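Cephalosporin acylase (Bacillus halodurans, PDB 2NLZ) probably acts as a cephalosporin acylase, an N-terminal-nucleophile hydrolase of the gamma-glutamyltranspeptidase family that would cleave amide bonds. Local coordinates at residues L58-N66 with Y153-W163; V178-F186 with F381-G389. The protein carries 1 engineered substitution. All coordinates share one frame; numbering follows the deposited sequence.

Contact 1 of 2, residues L58-N66 with Y153-W163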
loop_
_atom_site.group_PDB
_atom_site.type_symbol
_atom_site.label_atom_id
_atom_site.label_comp_id
_atom_site.label_asym_id
_atom_site.label_seq_id
_atom_site.Cartn_x
_atom_site.Cartn_y
_atom_site.Cartn_z
ATOM N N LEU D 58 8.483 -18.817 -29.820
ATOM C CA LEU D 58 9.065 -18.798 -28.468
ATOM C C LEU D 58 10.399 -19.526 -28.396
ATOM O O LEU D 58 11.256 -19.215 -27.567
ATOM C CB LEU D 58 8.091 -19.413 -27.454
ATOM C CG LEU D 58 6.858 -18.589 -27.078
ATOM C CD1 LEU D 58 5.759 -19.442 -26.447
ATOM C CD2 LEU D 58 7.223 -17.431 -26.172
ATOM N N THR D 59 10.549 -20.513 -29.276
ATOM C CA THR D 59 11.772 -21.291 -29.418
ATOM C C THR D 59 12.960 -20.399 -29.777
ATOM O O THR D 59 14.098 -20.688 -29.417
ATOM C CB THR D 59 11.548 -22.409 -30.432
ATOM O OG1 THR D 59 11.568 -23.663 -29.751
ATOM C CG2 THR D 59 12.602 -22.409 -31.521
ATOM N N VAL D 60 12.670 -19.292 -30.451
ATOM C CA VAL D 60 13.681 -18.344 -30.853
ATOM C C VAL D 60 13.685 -17.131 -29.933
ATOM O O VAL D 60 14.747 -16.597 -29.618
ATOM C CB VAL D 60 13.445 -17.872 -32.294
ATOM C CG1 VAL D 60 14.437 -16.767 -32.667
ATOM C CG2 VAL D 60 13.507 -19.058 -33.281
ATOM N N LEU D 61 12.495 -16.723 -29.488
ATOM C CA LEU D 61 12.301 -15.446 -28.791
ATOM C C LEU D 61 12.572 -15.483 -27.299
ATOM O O LEU D 61 12.907 -14.457 -26.694
ATOM C CB LEU D 61 10.903 -14.902 -29.046
ATOM C CG LEU D 61 10.625 -14.507 -30.493
ATOM C CD1 LEU D 61 9.134 -14.443 -30.743
ATOM C CD2 LEU D 61 11.326 -13.189 -30.815
ATOM N N GLU D 62 12.433 -16.664 -26.709
ATOM C CA GLU D 62 12.739 -16.857 -25.288
ATOM C C GLU D 62 13.570 -18.129 -25.045
ATOM O O GLU D 62 13.072 -19.092 -24.466
ATOM C CB GLU D 62 11.443 -16.899 -24.479
ATOM C CG GLU D 62 11.623 -16.689 -22.997
ATOM C CD GLU D 62 10.307 -16.651 -22.241
ATOM O OE1 GLU D 62 10.212 -17.303 -21.184
ATOM O OE2 GLU D 62 9.369 -15.970 -22.702
ATOM N N PRO D 63 14.854 -18.126 -25.468
ATOM C CA PRO D 63 15.689 -19.334 -25.413
ATOM C C PRO D 63 16.081 -19.729 -23.996
ATOM O O PRO D 63 16.631 -20.804 -23.777
ATOM C CB PRO D 63 16.939 -18.943 -26.209
ATOM C CG PRO D 63 16.593 -17.644 -26.879
ATOM C CD PRO D 63 15.603 -16.984 -26.010
ATOM N N THR D 64 15.780 -18.863 -23.043
ATOM C CA THR D 64 16.095 -19.119 -21.660
ATOM C C THR D 64 15.098 -20.068 -21.025
ATOM O O THR D 64 15.322 -20.521 -19.920
ATOM C CB THR D 64 16.117 -17.820 -20.848
ATOM O OG1 THR D 64 14.866 -17.141 -20.993
ATOM C CG2 THR D 64 17.239 -16.909 -21.321
ATOM N N SER D 65 14.006 -20.376 -21.719
ATOM C CA SER D 65 12.919 -21.173 -21.139
ATOM C C SER D 65 12.478 -22.315 -22.043
ATOM O O SER D 65 11.459 -22.966 -21.803
ATOM C CB SER D 65 11.712 -20.276 -20.861
ATOM O OG SER D 65 12.003 -19.337 -19.849
ATOM N N ASN D 66 13.268 -22.583 -23.067
ATOM C CA ASN D 66 12.723 -23.223 -24.228
ATOM C C ASN D 66 13.790 -23.693 -25.178
ATOM O O ASN D 66 14.952 -23.340 -25.024
ATOM C CB ASN D 66 11.895 -22.176 -24.950
ATOM C CG ASN D 66 10.776 -22.762 -25.673
ATOM O OD1 ASN D 66 10.218 -22.143 -26.560
ATOM N ND2 ASN D 66 10.424 -23.988 -25.312
ATOM N N TYR D 153 16.215 -10.211 -33.161
ATOM C CA TYR D 153 15.354 -9.387 -32.307
ATOM C C TYR D 153 16.110 -8.703 -31.165
ATOM O O TYR D 153 17.089 -9.247 -30.664
ATOM C CB TYR D 153 14.197 -10.223 -31.744
ATOM C CG TYR D 153 14.613 -11.359 -30.837
ATOM C CD1 TYR D 153 14.605 -11.212 -29.454
ATOM C CD2 TYR D 153 15.001 -12.588 -31.365
ATOM C CE1 TYR D 153 14.988 -12.254 -28.617
ATOM C CE2 TYR D 153 15.382 -13.636 -30.539
ATOM C CZ TYR D 153 15.375 -13.461 -29.166
ATOM O OH TYR D 153 15.747 -14.501 -28.347
ATOM N N PRO D 154 15.653 -7.502 -30.753
ATOM C CA PRO D 154 16.237 -6.825 -29.585
ATOM C C PRO D 154 15.862 -7.511 -28.284
ATOM O O PRO D 154 14.698 -7.827 -28.064
ATOM C CB PRO D 154 15.616 -5.427 -29.630
ATOM C CG PRO D 154 14.371 -5.576 -30.405
ATOM C CD PRO D 154 14.578 -6.704 -31.374
ATOM N N VAL D 155 16.856 -7.729 -27.433
ATOM C CA VAL D 155 16.679 -8.460 -26.183
ATOM C C VAL D 155 16.088 -7.568 -25.076
ATOM O O VAL D 155 16.617 -6.501 -24.762
ATOM C CB VAL D 155 18.018 -9.102 -25.746
ATOM C CG1 VAL D 155 17.900 -9.767 -24.385
ATOM C CG2 VAL D 155 18.461 -10.103 -26.784
ATOM N N THR D 156 14.975 -8.005 -24.500
ATOM C CA THR D 156 14.336 -7.252 -23.427
ATOM C C THR D 156 15.122 -7.444 -22.116
ATOM O O THR D 156 15.792 -8.471 -21.955
ATOM C CB THR D 156 12.839 -7.654 -23.261
ATOM O OG1 THR D 156 12.752 -8.941 -22.642
ATOM C CG2 THR D 156 12.105 -7.672 -24.617
ATOM N N PRO D 157 15.060 -6.455 -21.191
ATOM C CA PRO D 157 15.766 -6.486 -19.899
ATOM C C PRO D 157 15.586 -7.770 -19.085
ATOM O O PRO D 157 16.548 -8.255 -18.483
ATOM C CB PRO D 157 15.138 -5.323 -19.133
ATOM C CG PRO D 157 14.700 -4.388 -20.168
ATOM C CD PRO D 157 14.299 -5.204 -21.354
ATOM N N THR D 158 14.363 -8.294 -19.060
ATOM C CA THR D 158 14.046 -9.491 -18.289
ATOM C C THR D 158 14.743 -10.715 -18.878
ATOM O O THR D 158 15.396 -11.471 -18.152
ATOM C CB THR D 158 12.528 -9.735 -18.230
ATOM O OG1 THR D 158 11.866 -8.505 -17.931
ATOM C CG2 THR D 158 12.179 -10.776 -17.170
ATOM N N LEU D 159 14.606 -10.890 -20.193
ATOM C CA LEU D 159 15.291 -11.955 -20.904
ATOM C C LEU D 159 16.807 -11.814 -20.729
ATOM O O LEU D 159 17.503 -12.808 -20.520
ATOM C CB LEU D 159 14.902 -11.944 -22.382
ATOM C CG LEU D 159 15.513 -13.003 -23.295
ATOM C CD1 LEU D 159 14.957 -14.357 -22.962
ATOM C CD2 LEU D 159 15.222 -12.663 -24.740
ATOM N N ALA D 160 17.297 -10.573 -20.768
ATOM C CA ALA D 160 18.727 -10.289 -20.611
ATOM C C ALA D 160 19.274 -10.744 -19.267
ATOM O O ALA D 160 20.417 -11.180 -19.178
ATOM C CB ALA D 160 19.003 -8.816 -20.807
ATOM N N LYS D 161 18.454 -10.634 -18.226
ATOM C CA LYS D 161 18.844 -11.045 -16.887
ATOM C C LYS D 161 19.090 -12.552 -16.803
ATOM O O LYS D 161 20.119 -12.988 -16.286
ATOM C CB LYS D 161 17.771 -10.647 -15.867
ATOM C CG LYS D 161 18.147 -10.960 -14.411
ATOM C CD LYS D 161 16.955 -11.482 -13.587
ATOM C CE LYS D 161 16.009 -10.363 -13.136
ATOM N NZ LYS D 161 14.885 -10.883 -12.297
ATOM N N TYR D 162 18.144 -13.341 -17.310
ATOM C CA TYR D 162 18.236 -14.792 -17.203
ATOM C C TYR D 162 19.250 -15.371 -18.175
ATOM O O TYR D 162 19.834 -16.417 -17.906
ATOM C CB TYR D 162 16.879 -15.447 -17.425
ATOM C CG TYR D 162 15.886 -15.199 -16.324
ATOM C CD1 TYR D 162 14.882 -14.248 -16.474
ATOM C CD2 TYR D 162 15.945 -15.920 -15.128
ATOM C CE1 TYR D 162 13.960 -14.015 -15.466
ATOM C CE2 TYR D 162 15.027 -15.696 -14.106
ATOM C CZ TYR D 162 14.038 -14.739 -14.287
ATOM O OH TYR D 162 13.120 -14.500 -13.294
ATOM N N TRP D 163 19.441 -14.688 -19.300
ATOM C CA TRP D 163 20.456 -15.066 -20.266
ATOM C C TRP D 163 21.845 -14.803 -19.675
ATOM O O TRP D 163 22.752 -15.613 -19.840
ATOM C CB TRP D 163 20.256 -14.277 -21.564
ATOM C CG TRP D 163 20.780 -14.917 -22.827
ATOM C CD1 TRP D 163 21.958 -15.599 -22.990
ATOM C CD2 TRP D 163 20.155 -14.892 -24.111
ATOM N NE1 TRP D 163 22.095 -16.010 -24.295
ATOM C CE2 TRP D 163 21.000 -15.590 -25.003
ATOM C CE3 TRP D 163 18.958 -14.358 -24.596
ATOM C CZ2 TRP D 163 20.678 -15.766 -26.348
ATOM C CZ3 TRP D 163 18.646 -14.526 -25.933
ATOM C CH2 TRP D 163 19.499 -15.225 -26.790
#

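Contact 2 of 2, residues V178-F186 with F381-G389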
loop_
_atom_site.group_PDB
_atom_site.type_symbol
_atom_site.label_atom_id
_atom_site.label_comp_id
_atom_site.label_asym_id
_atom_site.label_seq_id
_atom_site.Cartn_x
_atom_site.Cartn_y
_atom_site.Cartn_z
ATOM N N VAL D 178 31.447 -30.486 -25.241
ATOM C CA VAL D 178 29.998 -30.561 -25.456
ATOM C C VAL D 178 29.290 -29.222 -25.338
ATOM O O VAL D 178 28.273 -28.996 -26.003
ATOM C CB VAL D 178 29.299 -31.537 -24.480
ATOM C CG1 VAL D 178 28.622 -32.653 -25.241
ATOM C CG2 VAL D 178 30.267 -32.067 -23.435
ATOM N N TYR D 179 29.825 -28.342 -24.496
ATOM C CA TYR D 179 29.150 -27.082 -24.194
ATOM C C TYR D 179 29.560 -25.934 -25.111
ATOM O O TYR D 179 29.011 -24.838 -25.021
ATOM C CB TYR D 179 29.367 -26.688 -22.732
ATOM C CG TYR D 179 28.870 -27.703 -21.724
ATOM C CD1 TYR D 179 27.510 -27.961 -21.572
ATOM C CD2 TYR D 179 29.764 -28.404 -20.911
ATOM C CE1 TYR D 179 27.052 -28.901 -20.638
ATOM C CE2 TYR D 179 29.315 -29.337 -19.970
ATOM C CZ TYR D 179 27.960 -29.580 -19.845
ATOM O OH TYR D 179 27.506 -30.496 -18.934
ATOM N N GLN D 180 30.520 -26.187 -25.993
ATOM C CA GLN D 180 30.995 -25.158 -26.911
ATOM C C GLN D 180 29.919 -24.630 -27.873
ATOM O O GLN D 180 29.806 -23.416 -28.029
ATOM C CB GLN D 180 32.256 -25.617 -27.660
ATOM C CG GLN D 180 32.995 -24.504 -28.408
ATOM C CD GLN D 180 33.501 -23.411 -27.486
ATOM O OE1 GLN D 180 34.028 -23.685 -26.408
ATOM N NE2 GLN D 180 33.351 -22.163 -27.911
ATOM N N PRO D 181 29.126 -25.524 -28.519
ATOM C CA PRO D 181 28.129 -24.980 -29.436
ATOM C C PRO D 181 27.084 -24.094 -28.763
ATOM O O PRO D 181 26.525 -23.216 -29.421
ATOM C CB PRO D 181 27.473 -26.233 -30.021
ATOM C CG PRO D 181 28.473 -27.299 -29.848
ATOM C CD PRO D 181 29.084 -26.997 -28.527
ATOM N N TRP D 182 26.838 -24.319 -27.474
ATOM C CA TRP D 182 25.976 -23.441 -26.682
ATOM C C TRP D 182 26.544 -22.029 -26.607
ATOM O O TRP D 182 25.817 -21.049 -26.775
ATOM C CB TRP D 182 25.782 -23.991 -25.267
ATOM C CG TRP D 182 24.745 -23.243 -24.470
ATOM C CD1 TRP D 182 23.436 -23.590 -24.306
ATOM C CD2 TRP D 182 24.930 -22.023 -23.728
ATOM N NE1 TRP D 182 22.794 -22.668 -23.515
ATOM C CE2 TRP D 182 23.684 -21.696 -23.149
ATOM C CE3 TRP D 182 26.025 -21.179 -23.496
ATOM C CZ2 TRP D 182 23.505 -20.563 -22.355
ATOM C CZ3 TRP D 182 25.843 -20.053 -22.710
ATOM C CH2 TRP D 182 24.594 -19.754 -22.151
ATOM N N PHE D 183 27.838 -21.926 -26.329
ATOM C CA PHE D 183 28.504 -20.636 -26.311
ATOM C C PHE D 183 28.563 -20.015 -27.704
ATOM O O PHE D 183 28.491 -18.802 -27.838
ATOM C CB PHE D 183 29.915 -20.755 -25.725
ATOM C CG PHE D 183 29.939 -21.054 -24.250
ATOM C CD1 PHE D 183 29.770 -20.037 -23.320
ATOM C CD2 PHE D 183 30.137 -22.347 -23.792
ATOM C CE1 PHE D 183 29.786 -20.311 -21.962
ATOM C CE2 PHE D 183 30.159 -22.629 -22.436
ATOM C CZ PHE D 183 29.983 -21.608 -21.520
ATOM N N ASP D 184 28.692 -20.842 -28.739
ATOM C CA ASP D 184 28.740 -20.334 -30.109
ATOM C C ASP D 184 27.379 -19.790 -30.552
ATOM O O ASP D 184 27.311 -18.774 -31.252
ATOM C CB ASP D 184 29.223 -21.419 -31.075
ATOM C CG ASP D 184 30.680 -21.783 -30.865
ATOM O OD1 ASP D 184 31.433 -20.981 -30.270
ATOM O OD2 ASP D 184 31.070 -22.880 -31.307
ATOM N N THR D 185 26.313 -20.466 -30.119
ATOM C CA THR D 185 24.936 -20.128 -30.470
ATOM C C THR D 185 24.335 -19.013 -29.606
ATOM O O THR D 185 23.758 -18.068 -30.133
ATOM C CB THR D 185 24.035 -21.367 -30.353
ATOM O OG1 THR D 185 24.560 -22.409 -31.176
ATOM C CG2 THR D 185 22.595 -21.060 -30.761
ATOM N N PHE D 186 24.467 -19.130 -28.286
ATOM C CA PHE D 186 23.760 -18.235 -27.365
ATOM C C PHE D 186 24.625 -17.141 -26.748
ATOM O O PHE D 186 24.103 -16.208 -26.130
ATOM C CB PHE D 186 23.070 -19.039 -26.265
ATOM C CG PHE D 186 22.047 -19.990 -26.776
ATOM C CD1 PHE D 186 20.942 -19.524 -27.464
ATOM C CD2 PHE D 186 22.186 -21.348 -26.576
ATOM C CE1 PHE D 186 19.987 -20.395 -27.937
ATOM C CE2 PHE D 186 21.240 -22.236 -27.052
ATOM C CZ PHE D 186 20.139 -21.759 -27.734
ATOM N N PHE D 381 17.885 -23.296 -20.213
ATOM C CA PHE D 381 18.374 -23.662 -21.537
ATOM C C PHE D 381 18.360 -25.180 -21.734
ATOM O O PHE D 381 18.385 -25.672 -22.862
ATOM C CB PHE D 381 19.786 -23.111 -21.746
ATOM C CG PHE D 381 19.824 -21.680 -22.205
ATOM C CD1 PHE D 381 19.715 -21.363 -23.560
ATOM C CD2 PHE D 381 19.989 -20.653 -21.295
ATOM C CE1 PHE D 381 19.759 -20.044 -23.999
ATOM C CE2 PHE D 381 20.033 -19.330 -21.725
ATOM C CZ PHE D 381 19.920 -19.024 -23.082
ATOM N N GLY D 382 18.310 -25.914 -20.629
ATOM C CA GLY D 382 18.258 -27.364 -20.671
ATOM C C GLY D 382 19.569 -28.008 -20.278
ATOM O O GLY D 382 20.187 -27.626 -19.296
ATOM N N SER D 383 19.995 -28.985 -21.064
ATOM C CA SER D 383 21.189 -29.766 -20.756
ATOM C C SER D 383 22.493 -29.043 -21.056
ATOM O O SER D 383 23.543 -29.441 -20.574
ATOM C CB SER D 383 21.146 -31.090 -21.522
ATOM O OG SER D 383 21.142 -30.883 -22.927
ATOM N N GLY D 384 22.422 -27.998 -21.867
ATOM C CA GLY D 384 23.616 -27.316 -22.353
ATOM C C GLY D 384 24.158 -27.908 -23.640
ATOM O O GLY D 384 25.015 -27.310 -24.310
ATOM N N VAL D 385 23.660 -29.089 -23.986
ATOM C CA VAL D 385 24.000 -29.708 -25.245
ATOM C C VAL D 385 23.247 -29.003 -26.353
ATOM O O VAL D 385 22.019 -29.019 -26.395
ATOM C CB VAL D 385 23.666 -31.200 -25.251
ATOM C CG1 VAL D 385 24.090 -31.840 -26.573
ATOM C CG2 VAL D 385 24.360 -31.877 -24.101
ATOM N N VAL D 386 23.992 -28.345 -27.225
ATOM C CA VAL D 386 23.417 -27.788 -28.428
ATOM C C VAL D 386 24.098 -28.482 -29.592
ATOM O O VAL D 386 25.323 -28.469 -29.680
ATOM C CB VAL D 386 23.626 -26.266 -28.508
ATOM C CG1 VAL D 386 23.066 -25.718 -29.812
ATOM C CG2 VAL D 386 22.966 -25.571 -27.325
ATOM N N VAL D 387 23.307 -29.125 -30.451
ATOM C CA VAL D 387 23.837 -29.781 -31.647
ATOM C C VAL D 387 24.370 -28.666 -32.534
ATOM O O VAL D 387 23.638 -27.740 -32.854
ATOM C CB VAL D 387 22.756 -30.624 -32.359
ATOM C CG1 VAL D 387 23.318 -31.313 -33.596
ATOM C CG2 VAL D 387 22.173 -31.659 -31.403
ATOM N N PRO D 388 25.664 -28.728 -32.890
ATOM C CA PRO D 388 26.387 -27.594 -33.469
ATOM C C PRO D 388 25.788 -27.076 -34.775
ATOM O O PRO D 388 25.355 -27.864 -35.629
ATOM C CB PRO D 388 27.791 -28.160 -33.710
ATOM C CG PRO D 388 27.610 -29.641 -33.756
ATOM C CD PRO D 388 26.529 -29.912 -32.772
ATOM N N GLY D 389 25.745 -25.751 -34.904
ATOM C CA GLY D 389 25.256 -25.093 -36.117
ATOM C C GLY D 389 23.775 -25.247 -36.425
ATOM O O GLY D 389 23.308 -24.775 -37.460
#

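Contact 1 of 2, residues L58-N66 with Y153-W163
The phenol ring of Y153 carries L61 on one face and meets L159 at its edge. CD2 of L61 stands 3.7 Å above the ring plane, displaced toward the rim, a CH-pi contact 16° off the ring normal, while CD2 of L159 lies in the plane. The contact lies at a helix end in the Ntn-hydrolase fold of the gamma-glutamyltranspeptidase family: helix 47-61 finishes here against strand 153-154 and the first turns of helix 157-173. Y153 holds CG between its backbone N and carbonyl carbon (chi1 63°), which aims the ring at the last helical residues. The indole of W163 takes P63 obliquely at its benzo end, P63 CG lying 3.8 Å from W163 CH2; its NE1 is hydrogen-bonded to F186 O.

Beyond the helix, a type I turn from E62 to S65, closed by S65 N on E62 O, presents P63 and T64 to the second helix. CG2 of T64 reaches W163 N at 3.7 Å, and its OG1 lies 3.4 Å from L159 CD1. CB of E62 leaves away from the second segment; its carboxylate is hydrogen-bonded to S29 and salt-bridged to R511. One hydrogen bond joins the segments: the Y153 hydroxyl donates to the helix-end carbonyl of V60, OH to O 2.6 Å, in the carbonyl plane on a lone pair, with a C=O...donor angle of 142°.

Contact 2 of 2, residues V178-F186 with F381-G389
W182, F381 and F186 meet in two successive edge-to-face steps. The W182 indole directs its edge at the face of F381, CZ2 of W182 lying 3.6 Å above the centre of that ring; the five-membered ring of W182 and the F381 ring stand at 79°. F381 in turn brings its own edge to F186: F381 CE1 sits 3.5 Å above the middle of the F186 ring, the planes inclined at 54°, and CG2 of T185 covers the opposite face. F186 CD2 also lies over the W182 indole, toward its rim, so all three rings touch.

W182 CG, anti to the backbone N (chi1 -171°), carries the indole out to F381; F186 follows four residues later. V386 CG2 touches both, 3.6 Å from W182 CD1 and near the ring plane at the edge of F186. P181 and P388 lie side by side, and the Y179 ring turns its edge to S383 O, 3.6 Å from Y179 CE1. The S383 hydroxyl accepts from V385 N, an ST turn, and is also hydrogen-bonded to M394 O. W182, F186 and F381 form an aromatic cluster between the short helix 180-186 and the loop leading into the weakly bonded strand 386-387.

In the fold
The two contacts adjoin, with centres about 15 Å apart on the same side of the chain's centre, and helices 157-173 and 180-186 follow one another in the sequence. Besides the bond from W163 that joins these helices, F381 of contact 2 packs on P63 and T64 of contact 1 and pairs edge-to-face with W163. Both contacts are buried; the centre of contact 1 is nearer the chain's centre, about 16 Å against about 22 Å, and contact 2 reaches the surface at P388. Contact 1 joins two helices and a strand through one hydroxyl-carbonyl hydrogen bond plus aliphatic groups laid against single aromatic rings. Contact 2 joins a helix to a loop chiefly through rings and valines.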